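Local atomic coordinates of alpha,alpha-trehalose-phosphate synthase (UDP-forming) (Burkholderia vietnamiensis, PDB entry 5TVG), a protein that belongs to glycosyltransferase family 20, which has the two-domain GT-B fold, and binds uridine-5'-diphosphate. Residues 78-83 against 108-113; 201-206 against 219-224. One frame throughout, in Å; residues are numbered along the deposited sequence.

Contact 1 of 2, residues 78-83 against 108-113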
loop_
_atom_site.group_PDB
_atom_site.type_symbol
_atom_site.label_atom_id
_atom_site.label_comp_id
_atom_site.label_asym_id
_atom_site.label_seq_id
_atom_site.Cartn_x
_atom_site.Cartn_y
_atom_site.Cartn_z
ATOM N N THR A 78 30.524 10.960 8.580
ATOM C CA THR A 78 29.542 12.007 8.443
ATOM C C THR A 78 28.229 11.398 7.973
ATOM O O THR A 78 28.189 10.275 7.437
ATOM C CB THR A 78 29.997 13.049 7.420
ATOM O OG1 THR A 78 30.174 12.412 6.138
ATOM C CG2 THR A 78 31.270 13.791 7.865
ATOM N N ARG A 79 27.161 12.172 8.156
ATOM C CA ARG A 79 25.833 11.783 7.706
ATOM C C ARG A 79 25.823 11.462 6.215
ATOM O O ARG A 79 25.233 10.454 5.787
ATOM C CB ARG A 79 24.846 12.907 8.032
ATOM C CG ARG A 79 23.428 12.720 7.477
ATOM C CD ARG A 79 22.714 11.615 8.207
ATOM N NE ARG A 79 22.701 11.852 9.645
ATOM C CZ ARG A 79 22.355 10.940 10.549
ATOM N NH1 ARG A 79 21.978 9.719 10.160
ATOM N NH2 ARG A 79 22.383 11.249 11.845
ATOM N N ARG A 80 26.496 12.294 5.413
ATOM C CA ARG A 80 26.583 12.044 3.979
ATOM C C ARG A 80 27.344 10.753 3.688
ATOM O O ARG A 80 26.922 9.953 2.846
ATOM C CB ARG A 80 27.256 13.234 3.290
ATOM C CG ARG A 80 27.284 13.170 1.765
ATOM C CD ARG A 80 25.962 13.593 1.139
ATOM N NE ARG A 80 26.070 13.750 -0.313
ATOM C CZ ARG A 80 25.070 14.109 -1.122
ATOM N NH1 ARG A 80 23.853 14.349 -0.635
ATOM N NH2 ARG A 80 25.288 14.219 -2.428
ATOM N N ASP A 81 28.447 10.519 4.402
ATOM C CA ASP A 81 29.182 9.269 4.254
ATOM C C ASP A 81 28.293 8.079 4.606
ATOM O O ASP A 81 28.155 7.134 3.822
ATOM C CB ASP A 81 30.436 9.293 5.131
ATOM C CG ASP A 81 31.547 10.196 4.574
ATOM O OD1 ASP A 81 31.509 10.555 3.364
ATOM O OD2 ASP A 81 32.485 10.499 5.352
ATOM N N TYR A 82 27.692 8.117 5.796
ATOM C CA TYR A 82 26.793 7.066 6.257
ATOM C C TYR A 82 25.699 6.793 5.231
ATOM O O TYR A 82 25.444 5.638 4.866
ATOM C CB TYR A 82 26.192 7.484 7.605
ATOM C CG TYR A 82 25.109 6.572 8.115
ATOM C CD1 TYR A 82 25.424 5.392 8.790
ATOM C CD2 TYR A 82 23.771 6.885 7.924
ATOM C CE1 TYR A 82 24.437 4.558 9.267
ATOM C CE2 TYR A 82 22.765 6.042 8.390
ATOM C CZ TYR A 82 23.107 4.877 9.051
ATOM O OH TYR A 82 22.118 4.039 9.509
ATOM N N ASP A 83 25.048 7.853 4.744
ATOM C CA ASP A 83 23.930 7.673 3.819
ATOM C C ASP A 83 24.392 7.027 2.518
ATOM O O ASP A 83 23.674 6.208 1.934
ATOM C CB ASP A 83 23.248 9.011 3.531
ATOM C CG ASP A 83 22.405 9.504 4.695
ATOM O OD1 ASP A 83 22.041 8.694 5.568
ATOM O OD2 ASP A 83 22.096 10.711 4.736
ATOM N N ASP A 108 22.285 3.888 -7.222
ATOM C CA ASP A 108 22.383 5.328 -7.418
ATOM C C ASP A 108 23.851 5.731 -7.525
ATOM O O ASP A 108 24.649 5.404 -6.640
ATOM C CB ASP A 108 21.714 6.102 -6.287
ATOM C CG ASP A 108 21.802 7.611 -6.500
ATOM O OD1 ASP A 108 22.814 8.237 -6.112
ATOM O OD2 ASP A 108 20.866 8.150 -7.117
ATOM N N ARG A 109 24.181 6.502 -8.569
ATOM C CA ARG A 109 25.577 6.821 -8.861
ATOM C C ARG A 109 26.259 7.569 -7.727
ATOM O O ARG A 109 27.430 7.301 -7.430
ATOM C CB ARG A 109 25.687 7.643 -10.141
ATOM C CG ARG A 109 25.639 6.780 -11.330
ATOM C CD ARG A 109 25.810 7.525 -12.614
ATOM N NE ARG A 109 25.894 6.528 -13.674
ATOM C CZ ARG A 109 25.907 6.810 -14.966
ATOM N NH1 ARG A 109 25.945 8.079 -15.367
ATOM N NH2 ARG A 109 25.974 5.814 -15.843
ATOM N N GLN A 110 25.569 8.536 -7.108
ATOM C CA GLN A 110 26.184 9.341 -6.049
ATOM C C GLN A 110 26.496 8.479 -4.830
ATOM O O GLN A 110 27.559 8.604 -4.213
ATOM C CB GLN A 110 25.262 10.525 -5.668
ATOM C CG GLN A 110 25.162 11.666 -6.726
ATOM C CD GLN A 110 24.232 12.857 -6.336
ATOM O OE1 GLN A 110 23.728 12.958 -5.212
ATOM N NE2 GLN A 110 24.016 13.757 -7.286
ATOM N N GLU A 111 25.565 7.599 -4.464
ATOM C CA GLU A 111 25.808 6.640 -3.380
ATOM C C GLU A 111 27.018 5.758 -3.666
ATOM O O GLU A 111 27.864 5.531 -2.783
ATOM C CB GLU A 111 24.573 5.755 -3.165
ATOM C CG GLU A 111 23.381 6.504 -2.571
ATOM C CD GLU A 111 22.190 5.597 -2.296
ATOM O OE1 GLU A 111 21.289 6.028 -1.542
ATOM O OE2 GLU A 111 22.175 4.444 -2.791
ATOM N N TYR A 112 27.129 5.260 -4.899
ATOM C CA TYR A 112 28.282 4.427 -5.218
ATOM C C TYR A 112 29.569 5.233 -5.110
ATOM O O TYR A 112 30.564 4.746 -4.570
ATOM C CB TYR A 112 28.140 3.808 -6.609
ATOM C CG TYR A 112 29.347 2.969 -7.023
ATOM C CD1 TYR A 112 29.762 1.880 -6.268
ATOM C CD2 TYR A 112 30.068 3.270 -8.176
ATOM C CE1 TYR A 112 30.854 1.115 -6.656
ATOM C CE2 TYR A 112 31.174 2.505 -8.571
ATOM C CZ TYR A 112 31.556 1.443 -7.800
ATOM O OH TYR A 112 32.648 0.701 -8.166
ATOM N N ALA A 113 29.563 6.477 -5.589
ATOM C CA ALA A 113 30.754 7.322 -5.454
ATOM C C ALA A 113 31.124 7.538 -3.986
ATOM O O ALA A 113 32.305 7.498 -3.632
ATOM C CB ALA A 113 30.538 8.672 -6.163
#
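Arg-80 turns toward Gln-110 through its first two torsions. Its CG stands opposite the backbone N (chi1 -174°), and a bend at the next bond swings the chain across to helix 109-127. Gln-110 answers with CG beside its own backbone N and a straight chain beyond it. The two ends meet at Arg-80 NH2 and Gln-110 OE1, 3.4 Å apart. The amide oxygen comes in obliquely to the guanidinium, and the two flat groups are turned 43° against each other. Gln-110 was modelled in two conformers, so this meeting is tentative. Both residues also touch a crystal neighbour, and both are exposed.

Beside this pair, the backbones come nearest at Asp-83 and Glu-111, whose CA atoms are 7.5 Å apart. The extended chain of Glu-111 brings OE1 to 4.2 Å from Asp-83 O. This is an approach of two oxygens, with no bond. The Asp-83 carboxylate turns back along its own helix to a salt bridge with Arg-87.

Each segment also starts its helix with a side-chain cap. Thr-78 OG1 accepts from Asp-81 N at 3.1 Å in a fairly straight bond. Asp-108 OD1 takes two amides. The bond from Gln-110 N to Asp-108 OD1, at 2.9 Å, is bent and weak. The one from Glu-111 N to the same OD1, at 3.3 Å, is straighter (163°) and uses the anti lone pair. Asp-81 OD1 adds a salt bridge to Arg-117, farther along helix 109-127.

The two segments meet loosely at their surface and bury little area between them. This is a surface meeting of the N-capped first turns of two successive helices in a GT-B glycosyltransferase.

Contact 2 of 2, residues 201-206 against 219-224; sequences RAFSDY and GMLHAH
Strand 220-223 meets helix 197-209 through Leu-221, which lies against Phe-203 and Ser-204. The strand is entered at Gly-219, whose positive phi (81°) suits glycine. Gly-219 already pairs through its backbone with Val-230 of strand 226-232. Met-220 packs on Val-227 and Lys-229 of that strand.

Leu-221 points toward the helix and is buried. Its chi1 of -96° is off the usual staggered values, and its two methyls share the work. Leu-221 CD1 is 3.7 Å from Ser-204 OG. Leu-221 CD2 is 4.1 Å from Ser-204 CA and reaches Phe-203 CE2 at 4.2 Å, coming obliquely to the ring. Both Leu-221 methyls therefore lie near the Ser-204 hydroxyl, with CD2 at 4.0 Å from OG. Its polar need is met within the helix, because OG lies beside the backbone N (chi1 -57°) and hydrogen-bonds to Lys-200 O. The Phe-203 ring also meets Phe-167 edge-to-face.

At His-222 the ring has Met-220 O at its edge, in plane. Ala-223 and His-224 carry the chain on past Cys-187, and His-224 also touches Lys-184 of helix 179-186.

The contact is apolar apart from that hydroxyl. One leucine of an antiparallel strand packs against a helix laid over the sheet, as in the Rossmann-like alpha/beta domains of GT-B enzymes.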
loop_
_atom_site.group_PDB
_atom_site.type_symbol
_atom_site.label_atom_id
_atom_site.label_comp_id
_atom_site.label_asym_id
_atom_site.label_seq_id
_atom_site.Cartn_x
_atom_site.Cartn_y
_atom_site.Cartn_z
ATOM N N ARG A 201 32.944 -20.512 -6.326
ATOM C CA ARG A 201 32.697 -20.855 -7.721
ATOM C C ARG A 201 31.951 -19.746 -8.465
ATOM O O ARG A 201 32.235 -19.470 -9.638
ATOM C CB ARG A 201 31.893 -22.141 -7.778
ATOM C CG ARG A 201 31.977 -22.857 -9.107
ATOM C CD ARG A 201 31.404 -24.246 -8.965
ATOM N NE ARG A 201 31.790 -25.096 -10.090
ATOM C CZ ARG A 201 31.595 -26.413 -10.151
ATOM N NH1 ARG A 201 31.009 -27.053 -9.148
ATOM N NH2 ARG A 201 31.989 -27.083 -11.223
ATOM N N ALA A 202 30.989 -19.092 -7.812
ATOM C CA ALA A 202 30.310 -17.984 -8.485
ATOM C C ALA A 202 31.315 -16.905 -8.873
ATOM O O ALA A 202 31.288 -16.384 -9.996
ATOM C CB ALA A 202 29.216 -17.397 -7.582
ATOM N N PHE A 203 32.243 -16.597 -7.964
ATOM C CA PHE A 203 33.279 -15.616 -8.263
ATOM C C PHE A 203 34.166 -16.076 -9.416
ATOM O O PHE A 203 34.418 -15.318 -10.364
ATOM C CB PHE A 203 34.117 -15.390 -7.019
ATOM C CG PHE A 203 35.152 -14.331 -7.171
ATOM C CD1 PHE A 203 34.790 -12.983 -7.155
ATOM C CD2 PHE A 203 36.502 -14.664 -7.308
ATOM C CE1 PHE A 203 35.766 -11.972 -7.256
ATOM C CE2 PHE A 203 37.479 -13.655 -7.426
ATOM C CZ PHE A 203 37.108 -12.315 -7.399
ATOM N N SER A 204 34.612 -17.339 -9.376
ATOM C CA SER A 204 35.446 -17.862 -10.453
ATOM C C SER A 204 34.672 -17.903 -11.756
ATOM O O SER A 204 35.233 -17.600 -12.821
ATOM C CB SER A 204 35.952 -19.269 -10.111
ATOM O OG SER A 204 36.664 -19.238 -8.898
ATOM N N ASP A 205 33.377 -18.281 -11.684
ATOM C CA ASP A 205 32.548 -18.331 -12.884
ATOM C C ASP A 205 32.507 -16.974 -13.569
ATOM O O ASP A 205 32.649 -16.882 -14.795
ATOM C CB ASP A 205 31.106 -18.789 -12.539
ATOM C CG ASP A 205 30.977 -20.318 -12.395
ATOM O OD1 ASP A 205 31.905 -21.056 -12.794
ATOM O OD2 ASP A 205 29.936 -20.794 -11.895
ATOM N N TYR A 206 32.358 -15.905 -12.791
ATOM C CA TYR A 206 32.354 -14.570 -13.379
ATOM C C TYR A 206 33.653 -14.309 -14.136
ATOM O O TYR A 206 33.646 -13.862 -15.289
ATOM C CB TYR A 206 32.126 -13.509 -12.288
ATOM C CG TYR A 206 32.022 -12.095 -12.819
ATOM C CD1 TYR A 206 33.165 -11.347 -13.103
ATOM C CD2 TYR A 206 30.779 -11.504 -13.029
ATOM C CE1 TYR A 206 33.066 -10.048 -13.594
ATOM C CE2 TYR A 206 30.663 -10.219 -13.502
ATOM C CZ TYR A 206 31.804 -9.490 -13.795
ATOM O OH TYR A 206 31.664 -8.203 -14.287
ATOM N N GLY A 219 43.677 -23.568 -7.513
ATOM C CA GLY A 219 42.930 -22.597 -6.733
ATOM C C GLY A 219 43.360 -21.148 -6.864
ATOM O O GLY A 219 42.760 -20.278 -6.199
ATOM N N MET A 220 44.373 -20.851 -7.685
ATOM C CA MET A 220 44.821 -19.481 -7.900
ATOM C C MET A 220 44.177 -18.944 -9.165
ATOM O O MET A 220 44.213 -19.604 -10.210
ATOM C CB MET A 220 46.344 -19.429 -8.028
ATOM C CG MET A 220 47.009 -20.104 -6.868
ATOM S SD MET A 220 46.803 -19.253 -5.303
ATOM C CE MET A 220 47.874 -17.818 -5.541
ATOM N N LEU A 221 43.649 -17.726 -9.088
ATOM C CA LEU A 221 43.064 -17.069 -10.244
ATOM C C LEU A 221 44.042 -16.006 -10.726
ATOM O O LEU A 221 44.614 -15.275 -9.918
ATOM C CB LEU A 221 41.704 -16.464 -9.924
ATOM C CG LEU A 221 40.430 -17.267 -10.255
ATOM C CD1 LEU A 221 40.247 -18.514 -9.388
ATOM C CD2 LEU A 221 39.232 -16.393 -10.119
ATOM N N HIS A 222 44.255 -15.955 -12.035
ATOM C CA HIS A 222 45.117 -14.976 -12.686
ATOM C C HIS A 222 44.196 -14.011 -13.425
ATOM O O HIS A 222 43.566 -14.386 -14.418
ATOM C CB HIS A 222 46.094 -15.660 -13.646
ATOM C CG HIS A 222 47.146 -16.472 -12.956
ATOM N ND1 HIS A 222 48.498 -16.230 -13.110
ATOM C CD2 HIS A 222 47.045 -17.505 -12.083
ATOM C CE1 HIS A 222 49.181 -17.086 -12.371
ATOM N NE2 HIS A 222 48.323 -17.859 -11.727
ATOM N N ALA A 223 44.096 -12.783 -12.923
ATOM C CA ALA A 223 43.166 -11.810 -13.480
ATOM C C ALA A 223 43.664 -10.421 -13.119
ATOM O O ALA A 223 44.313 -10.236 -12.085
ATOM C CB ALA A 223 41.726 -12.008 -12.955
ATOM N N HIS A 224 43.381 -9.459 -14.000
ATOM C CA HIS A 224 43.726 -8.050 -13.762
ATOM C C HIS A 224 45.187 -7.894 -13.337
ATOM O O HIS A 224 45.517 -7.130 -12.425
ATOM C CB HIS A 224 42.788 -7.431 -12.721
ATOM C CG HIS A 224 41.368 -7.342 -13.176
ATOM N ND1 HIS A 224 40.960 -6.491 -14.181
ATOM C CD2 HIS A 224 40.254 -7.982 -12.746
ATOM C CE1 HIS A 224 39.660 -6.628 -14.366
ATOM N NE2 HIS A 224 39.204 -7.516 -13.499
#

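In the fold
From the N terminus, the chain runs through strand 70-77 into helix 79-98, and contact 1 closes the 24-residue link to the start of helix 109-127. The chain then lays down parallel strands 135-139, 159-162 and 191-194. Contact 2 follows, closing the 12 residues from helix 197-209 through strand 213-216 to strand 220-223. The two loops lie in series, and neither nests in nor crosses the other. The centres of contact 1 and contact 2 are 29 Å apart, and their nearest atoms about 11 Å. Contact 1 ties helix to helix, and contact 2 ties a helix to the second strand from one end of the sheet. Both approach the second subunit, where Asp-205 forms a salt bridge with that subunit's Arg-209.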